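Local coordinates for protein arsenate Reductase (Corynebacterium glutamicum, PDB 3T38) that reduces arsenate to arsenite with thioredoxin as partner, on a low molecular weight tyrosine phosphatase fold, as part of arsenic resistance, at residues 42-45 and 46-49; 66-69 and 70-74; 145-148 and 149-152. One frame throughout, in Å; residues are numbered along the deposited sequence.

Contact 1: residues 42-45 and 46-49; sequences YVSL and ARTA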
loop_
_atom_site.group_PDB
_atom_site.type_symbol
_atom_site.label_atom_id
_atom_site.label_comp_id
_atom_site.label_asym_id
_atom_site.label_seq_id
_atom_site.Cartn_x
_atom_site.Cartn_y
_atom_site.Cartn_z
ATOM N N TYR A 42 -7.526 3.995 -2.598
ATOM C CA TYR A 42 -7.819 5.269 -1.954
ATOM C C TYR A 42 -6.984 5.494 -0.693
ATOM O O TYR A 42 -6.372 6.527 -0.520
ATOM C CB TYR A 42 -9.264 5.281 -1.566
ATOM C CG TYR A 42 -9.677 6.585 -0.882
ATOM C CD1 TYR A 42 -9.892 6.628 0.496
ATOM C CD2 TYR A 42 -9.880 7.732 -1.628
ATOM C CE1 TYR A 42 -10.280 7.795 1.114
ATOM C CE2 TYR A 42 -10.252 8.913 -1.036
ATOM C CZ TYR A 42 -10.447 8.945 0.343
ATOM O OH TYR A 42 -10.815 10.120 0.936
ATOM N N VAL A 43 -6.994 4.504 0.179
ATOM C CA VAL A 43 -6.279 4.560 1.431
ATOM C C VAL A 43 -4.802 4.592 1.191
ATOM O O VAL A 43 -4.110 5.499 1.760
ATOM C CB VAL A 43 -6.739 3.483 2.472
ATOM C CG1 VAL A 43 -5.775 3.492 3.680
ATOM C CG2 VAL A 43 -8.158 3.808 2.961
ATOM N N SER A 44 -4.318 3.739 0.282
ATOM C CA SER A 44 -2.908 3.827 -0.151
ATOM C C SER A 44 -2.463 5.228 -0.537
ATOM O O SER A 44 -1.395 5.728 -0.100
ATOM C CB SER A 44 -2.665 2.895 -1.348
ATOM O OG SER A 44 -2.637 1.589 -0.764
ATOM N N LEU A 45 -3.257 5.862 -1.396
ATOM C CA LEU A 45 -2.857 7.208 -1.836
ATOM C C LEU A 45 -2.996 8.200 -0.723
ATOM O O LEU A 45 -2.179 9.157 -0.606
ATOM C CB LEU A 45 -3.644 7.618 -3.080
ATOM C CG LEU A 45 -3.264 6.777 -4.338
ATOM C CD1 LEU A 45 -4.207 7.167 -5.480
ATOM C CD2 LEU A 45 -1.835 7.019 -4.745
ATOM N N ALA A 46 -4.030 8.000 0.123
ATOM C CA ALA A 46 -4.273 8.951 1.200
ATOM C C ALA A 46 -3.091 9.020 2.145
ATOM O O ALA A 46 -2.822 10.061 2.736
ATOM C CB ALA A 46 -5.513 8.584 1.956
ATOM N N ARG A 47 -2.382 7.902 2.298
ATOM C CA ARG A 47 -1.249 7.832 3.253
ATOM C C ARG A 47 -0.162 8.842 2.946
ATOM O O ARG A 47 0.410 9.441 3.873
ATOM C CB ARG A 47 -0.682 6.416 3.289
ATOM C CG ARG A 47 -1.543 5.446 4.119
ATOM C CD ARG A 47 -0.809 4.092 4.372
ATOM N NE ARG A 47 -0.113 3.688 3.156
ATOM C CZ ARG A 47 -0.435 2.653 2.386
ATOM N NH1 ARG A 47 -1.506 1.844 2.641
ATOM N NH2 ARG A 47 0.323 2.433 1.326
ATOM N N THR A 48 0.082 9.063 1.652
ATOM C CA THR A 48 1.222 9.893 1.220
ATOM C C THR A 48 0.762 11.239 0.711
ATOM O O THR A 48 1.484 12.213 0.831
ATOM C CB THR A 48 2.077 9.200 0.113
ATOM O OG1 THR A 48 1.202 8.624 -0.869
ATOM C CG2 THR A 48 2.904 8.046 0.758
ATOM N N ALA A 49 -0.441 11.275 0.148
ATOM C CA ALA A 49 -0.947 12.469 -0.536
ATOM C C ALA A 49 -1.824 13.260 0.385
ATOM O O ALA A 49 -1.944 14.437 0.200
ATOM C CB ALA A 49 -1.730 12.085 -1.854
HETATM O O HOH W 1 1.273 5.920 -1.024
#
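The backbone oxygen of L45 is gripped by two N-H groups one turn ahead of it. A49 N lies 2.8 Å from L45 O, nearly along the C=O axis. T48 N is longer, 3.2 Å from L45 O, and comes in from above the carbonyl plane, 57° out of it. This mix of an i+4 and an i+3 bond sits in the last turn of helix 31-49. Just before it the bonds are i to i+4: A46 N bonds Y42 O at 2.8 Å and R47 N bonds V43 O at 3.0 Å. R47 N has a weak second bond to S44 O.

A water bridges S44 and T48. It donates to S44 O at 2.8 Å and also hydrogen-bonds T48 OG1. That hydroxyl lies between its own backbone N and carbonyl carbon (chi1 45°), which turns it back toward the preceding turn.

R47 folds back over S44. Its chain bends at chi3 (-41°), and S44 CA lies over one face of the R47 guanidinium, 3.5 Å from its plane and offset toward the rim. S44 OG is 3.6 Å from R47 NH1, but the serine hydroxyl bonds E40 O. R47 NH1 bonds the backbone O of L146 of the second subunit, so this arginine reaches across to the other chain.

Y42, L45 and A46 all pack on L55 of helix 55-73, and Y42 OH also bonds H10 of helix 10-24. The end of helix 31-49 thus lies between helix 55-73 and the second subunit, with L45 on F142 and T48 on P119.

Contact 2: residues 66-69 and 70-74; sequences RLHA and LAVAE. With D1D ((4S,5S)-1,2-dithiane-4,5-diol), chain C.
R66 and L70 are joined by the first of four successive i to i+4 backbone bonds, with L70 N 2.8 Å from R66 O. A71 N to L67 O and V72 N to H68 O continue the pattern. It ends with A73 N, which points straight at A69 O at 2.8 Å (N-H...O 179°). These are the last turns of helix 55-73, and E74 is the first residue to leave helical backbone angles.

One side-chain contact is a CH-pi interaction. V72 CG2 lies over one face of the H68 imidazole, 4.1 Å from the ring centroid and 28° off its normal. Of the ring atoms it is nearest NE2, with H68 NE2 to V72 CG2 at 3.8 Å. The ring comes within range because H68 CG is anti to the backbone N. H68 NE2 hydrogen-bonds E111, which holds the far end of the ring at strand 111-116.

The charged group is R66, part of the pocket for the bound dithiane-diol. R66 NH2 is 3.3 Å from S4 of this ligand, which lies oblique to the guanidinium. A bend at chi3 (77°) carries the group toward the ligand. Three further partners steady it: D149 bridges NE, S41 OG bonds NH1, and F62 makes a cation-pi contact. They probably fix the rotation of the guanidinium beside the sulfur.

The helix end is covered on several sides. L67 and L70 pack on Y37 of helix 31-49. A69 and A73 lie against helix 148-153, through V150, A153 and R152. H68 and A69 touch R113 of strand 111-116, and L70 reaches R36 of the second subunit.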
loop_
_atom_site.group_PDB
_atom_site.type_symbol
_atom_site.label_atom_id
_atom_site.label_comp_id
_atom_site.label_asym_id
_atom_site.label_seq_id
_atom_site.Cartn_x
_atom_site.Cartn_y
_atom_site.Cartn_z
ATOM N N ARG A 66 -4.659 -0.684 -12.025
ATOM C CA ARG A 66 -4.276 -1.907 -11.288
ATOM C C ARG A 66 -5.095 -3.153 -11.689
ATOM O O ARG A 66 -4.544 -4.228 -11.944
ATOM C CB ARG A 66 -4.350 -1.673 -9.785
ATOM C CG ARG A 66 -3.171 -0.880 -9.247
ATOM C CD ARG A 66 -3.394 -0.580 -7.788
ATOM N NE ARG A 66 -3.120 -1.802 -7.031
ATOM C CZ ARG A 66 -3.433 -1.988 -5.756
ATOM N NH1 ARG A 66 -4.135 -1.073 -5.085
ATOM N NH2 ARG A 66 -3.065 -3.121 -5.162
ATOM N N LEU A 67 -6.393 -2.984 -11.813
ATOM C CA LEU A 67 -7.237 -4.096 -12.280
ATOM C C LEU A 67 -6.860 -4.554 -13.667
ATOM O O LEU A 67 -6.829 -5.704 -13.891
ATOM C CB LEU A 67 -8.719 -3.737 -12.212
ATOM C CG LEU A 67 -9.251 -3.657 -10.792
ATOM C CD1 LEU A 67 -10.583 -2.830 -10.746
ATOM C CD2 LEU A 67 -9.463 -5.077 -10.241
ATOM N N HIS A 68 -6.534 -3.621 -14.578
ATOM C CA HIS A 68 -6.065 -3.969 -15.934
ATOM C C HIS A 68 -4.744 -4.726 -15.853
ATOM O O HIS A 68 -4.624 -5.783 -16.438
ATOM C CB HIS A 68 -5.947 -2.743 -16.842
ATOM C CG HIS A 68 -5.550 -3.076 -18.259
ATOM N ND1 HIS A 68 -6.459 -3.498 -19.213
ATOM C CD2 HIS A 68 -4.340 -3.046 -18.882
ATOM C CE1 HIS A 68 -5.826 -3.733 -20.352
ATOM N NE2 HIS A 68 -4.540 -3.467 -20.178
ATOM N N ALA A 69 -3.771 -4.206 -15.093
ATOM C CA ALA A 69 -2.552 -4.946 -14.844
ATOM C C ALA A 69 -2.873 -6.378 -14.368
ATOM O O ALA A 69 -2.357 -7.336 -14.946
ATOM C CB ALA A 69 -1.647 -4.239 -13.855
ATOM N N LEU A 70 -3.750 -6.544 -13.390
ATOM C CA LEU A 70 -4.071 -7.892 -12.914
ATOM C C LEU A 70 -4.731 -8.797 -13.970
ATOM O O LEU A 70 -4.438 -9.984 -14.038
ATOM C CB LEU A 70 -4.952 -7.825 -11.660
ATOM C CG LEU A 70 -5.265 -9.119 -10.881
ATOM C CD1 LEU A 70 -3.941 -9.766 -10.359
ATOM C CD2 LEU A 70 -6.200 -8.827 -9.717
ATOM N N ALA A 71 -5.624 -8.224 -14.768
ATOM C CA ALA A 71 -6.244 -8.909 -15.909
ATOM C C ALA A 71 -5.168 -9.451 -16.857
ATOM O O ALA A 71 -5.260 -10.567 -17.360
ATOM C CB ALA A 71 -7.144 -7.918 -16.650
ATOM N N VAL A 72 -4.149 -8.627 -17.096
ATOM C CA VAL A 72 -3.056 -8.983 -18.011
ATOM C C VAL A 72 -2.208 -10.087 -17.367
ATOM O O VAL A 72 -1.989 -11.131 -17.953
ATOM C CB VAL A 72 -2.208 -7.740 -18.386
ATOM C CG1 VAL A 72 -0.917 -8.145 -19.132
ATOM C CG2 VAL A 72 -3.033 -6.798 -19.257
ATOM N N ALA A 73 -1.770 -9.855 -16.138
ATOM C CA ALA A 73 -0.986 -10.821 -15.385
ATOM C C ALA A 73 -1.598 -12.210 -15.492
ATOM O O ALA A 73 -0.885 -13.195 -15.602
ATOM C CB ALA A 73 -0.876 -10.387 -13.918
ATOM N N GLU A 74 -2.930 -12.271 -15.494
ATOM C CA GLU A 74 -3.678 -13.544 -15.490
ATOM C C GLU A 74 -4.238 -13.968 -16.866
ATOM O O GLU A 74 -5.110 -14.872 -16.978
ATOM C CB GLU A 74 -4.807 -13.457 -14.481
ATOM C CG GLU A 74 -4.362 -13.038 -13.119
ATOM C CD GLU A 74 -5.370 -13.345 -12.031
ATOM O OE1 GLU A 74 -6.570 -13.661 -12.322
ATOM O OE2 GLU A 74 -4.949 -13.286 -10.857
HETATM S S1 D1D C . -4.949 -5.138 -0.815
HETATM C C1 D1D C . -6.143 -6.511 -0.708
HETATM C C2 D1D C . -6.354 -7.047 -2.077
HETATM O O2 D1D C . -7.415 -7.913 -2.019
HETATM C C3 D1D C . -6.961 -5.954 -2.924
HETATM O O3 D1D C . -7.795 -6.643 -3.729
HETATM C C4 D1D C . -6.045 -5.169 -3.824
HETATM S S4 D1D C . -5.142 -3.974 -2.784
#

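Contact 3: residues 145-148 and 149-152; sequences PLTD and DVIR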
loop_
_atom_site.group_PDB
_atom_site.type_symbol
_atom_site.label_atom_id
_atom_site.label_comp_id
_atom_site.label_asym_id
_atom_site.label_seq_id
_atom_site.Cartn_x
_atom_site.Cartn_y
_atom_site.Cartn_z
ATOM N N PRO A 145 2.256 4.015 -4.653
ATOM C CA PRO A 145 3.159 2.942 -4.220
ATOM C C PRO A 145 3.221 1.769 -5.166
ATOM O O PRO A 145 2.216 1.394 -5.817
ATOM C CB PRO A 145 2.529 2.443 -2.914
ATOM C CG PRO A 145 0.982 2.620 -3.121
ATOM C CD PRO A 145 0.876 3.869 -4.110
ATOM N N LEU A 146 4.380 1.116 -5.163
ATOM C CA LEU A 146 4.520 -0.193 -5.788
ATOM C C LEU A 146 3.480 -1.201 -5.304
ATOM O O LEU A 146 3.256 -1.350 -4.116
ATOM C CB LEU A 146 5.909 -0.744 -5.481
ATOM C CG LEU A 146 6.291 -1.995 -6.251
ATOM C CD1 LEU A 146 6.186 -1.745 -7.835
ATOM C CD2 LEU A 146 7.727 -2.318 -5.717
ATOM N N THR A 147 2.878 -1.914 -6.219
ATOM C CA THR A 147 1.899 -2.954 -5.844
ATOM C C THR A 147 2.237 -4.199 -6.686
ATOM O O THR A 147 2.933 -4.127 -7.684
ATOM C CB THR A 147 0.462 -2.521 -6.128
ATOM O OG1 THR A 147 0.348 -2.169 -7.512
ATOM C CG2 THR A 147 -0.013 -1.307 -5.205
ATOM N N ASP A 148 1.794 -5.343 -6.231
ATOM C CA ASP A 148 2.196 -6.609 -6.812
ATOM C C ASP A 148 1.535 -6.802 -8.158
ATOM O O ASP A 148 2.169 -7.305 -9.063
ATOM C CB ASP A 148 1.747 -7.771 -5.885
ATOM C CG ASP A 148 2.338 -9.109 -6.294
ATOM O OD1 ASP A 148 3.580 -9.259 -6.164
ATOM O OD2 ASP A 148 1.556 -9.989 -6.688
ATOM N N ASP A 149 0.268 -6.403 -8.314
ATOM C CA ASP A 149 -0.419 -6.662 -9.586
ATOM C C ASP A 149 0.407 -6.105 -10.770
ATOM O O ASP A 149 0.550 -6.771 -11.784
ATOM C CB ASP A 149 -1.825 -6.068 -9.617
ATOM C CG ASP A 149 -1.913 -4.754 -8.882
ATOM O OD1 ASP A 149 -0.942 -3.906 -8.895
ATOM O OD2 ASP A 149 -2.917 -4.606 -8.177
ATOM N N VAL A 150 0.967 -4.900 -10.634
ATOM C CA VAL A 150 1.702 -4.296 -11.753
ATOM C C VAL A 150 3.060 -4.918 -12.034
ATOM O O VAL A 150 3.530 -4.829 -13.169
ATOM C CB VAL A 150 1.776 -2.738 -11.696
ATOM C CG1 VAL A 150 0.319 -2.196 -11.532
ATOM C CG2 VAL A 150 2.675 -2.259 -10.557
ATOM N N ILE A 151 3.653 -5.567 -11.028
ATOM C CA ILE A 151 4.840 -6.307 -11.244
ATOM C C ILE A 151 4.490 -7.539 -12.045
ATOM O O ILE A 151 5.130 -7.828 -13.049
ATOM C CB ILE A 151 5.553 -6.686 -9.932
ATOM C CG1 ILE A 151 5.994 -5.425 -9.133
ATOM C CG2 ILE A 151 6.799 -7.550 -10.247
ATOM C CD1 ILE A 151 6.300 -5.776 -7.579
ATOM N N ARG A 152 3.440 -8.242 -11.646
ATOM C CA ARG A 152 3.021 -9.497 -12.333
ATOM C C ARG A 152 2.670 -9.260 -13.801
ATOM O O ARG A 152 2.896 -10.122 -14.686
ATOM C CB ARG A 152 1.842 -10.110 -11.632
ATOM C CG ARG A 152 2.155 -10.728 -10.268
ATOM C CD ARG A 152 0.955 -11.499 -9.725
ATOM N NE ARG A 152 1.165 -12.100 -8.407
ATOM C CZ ARG A 152 1.296 -13.407 -8.208
ATOM N NH1 ARG A 152 1.274 -14.266 -9.236
ATOM N NH2 ARG A 152 1.492 -13.858 -6.989
#
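T147 and D149 meet at the start of helix 148-153 in the low molecular weight tyrosine phosphatase fold. T147 OG1 donates to D149 OD1 at 2.6 Å, on the syn side of the carboxylate. Both side chains are turned in between backbone N and carbonyl carbon (chi1 56° for T147, 36° for D149), which brings the hydroxyl and carboxylate together. D149 OD1 also takes a weak bond from V150 N. D149 OD2 hydrogen-bonds Y37 OH.

L146 crosses I151 at about a right angle, with L146 CD1 3.9 Å from I151 CG1. Both pack on L85 of strand 83-88. V150 CG2 sits 3.4 Å from T147 O.

The carboxylate of D148 reaches R152, one turn on. Its OD1 bonds Y169, and its OD2 also bridges R36 of the second subunit. R152 N bonds D148 O. The R152 chain runs extended from CG to NE, which brings the guanidinium edge to the carboxylate with D148 OD2 near its plane. In this salt bridge R152 NE lies 2.8 Å from D148 OD2, with the carboxylate and guanidinium planes 75° apart.

How the contacts relate
From the N terminus, contact 1 comes first, at the end of helix 31-49. Contact 2 follows at the end of the next helix, 55-73. Contact 3 comes last, where the chain enters helix 148-153. The three lie in series. None nests in or crosses another, and none closes a long loop, since each joins adjoining residues. Contacts 1 and 2 stay about 5 Å apart at their nearest atoms. Contact 3 touches both: P145 packs on S44 and L45, and contact 3 also packs against the helix of contact 2. It thus joins helices 31-49 and 55-73 to the part that carries the parallel sheet. All three contacts also reach the second subunit.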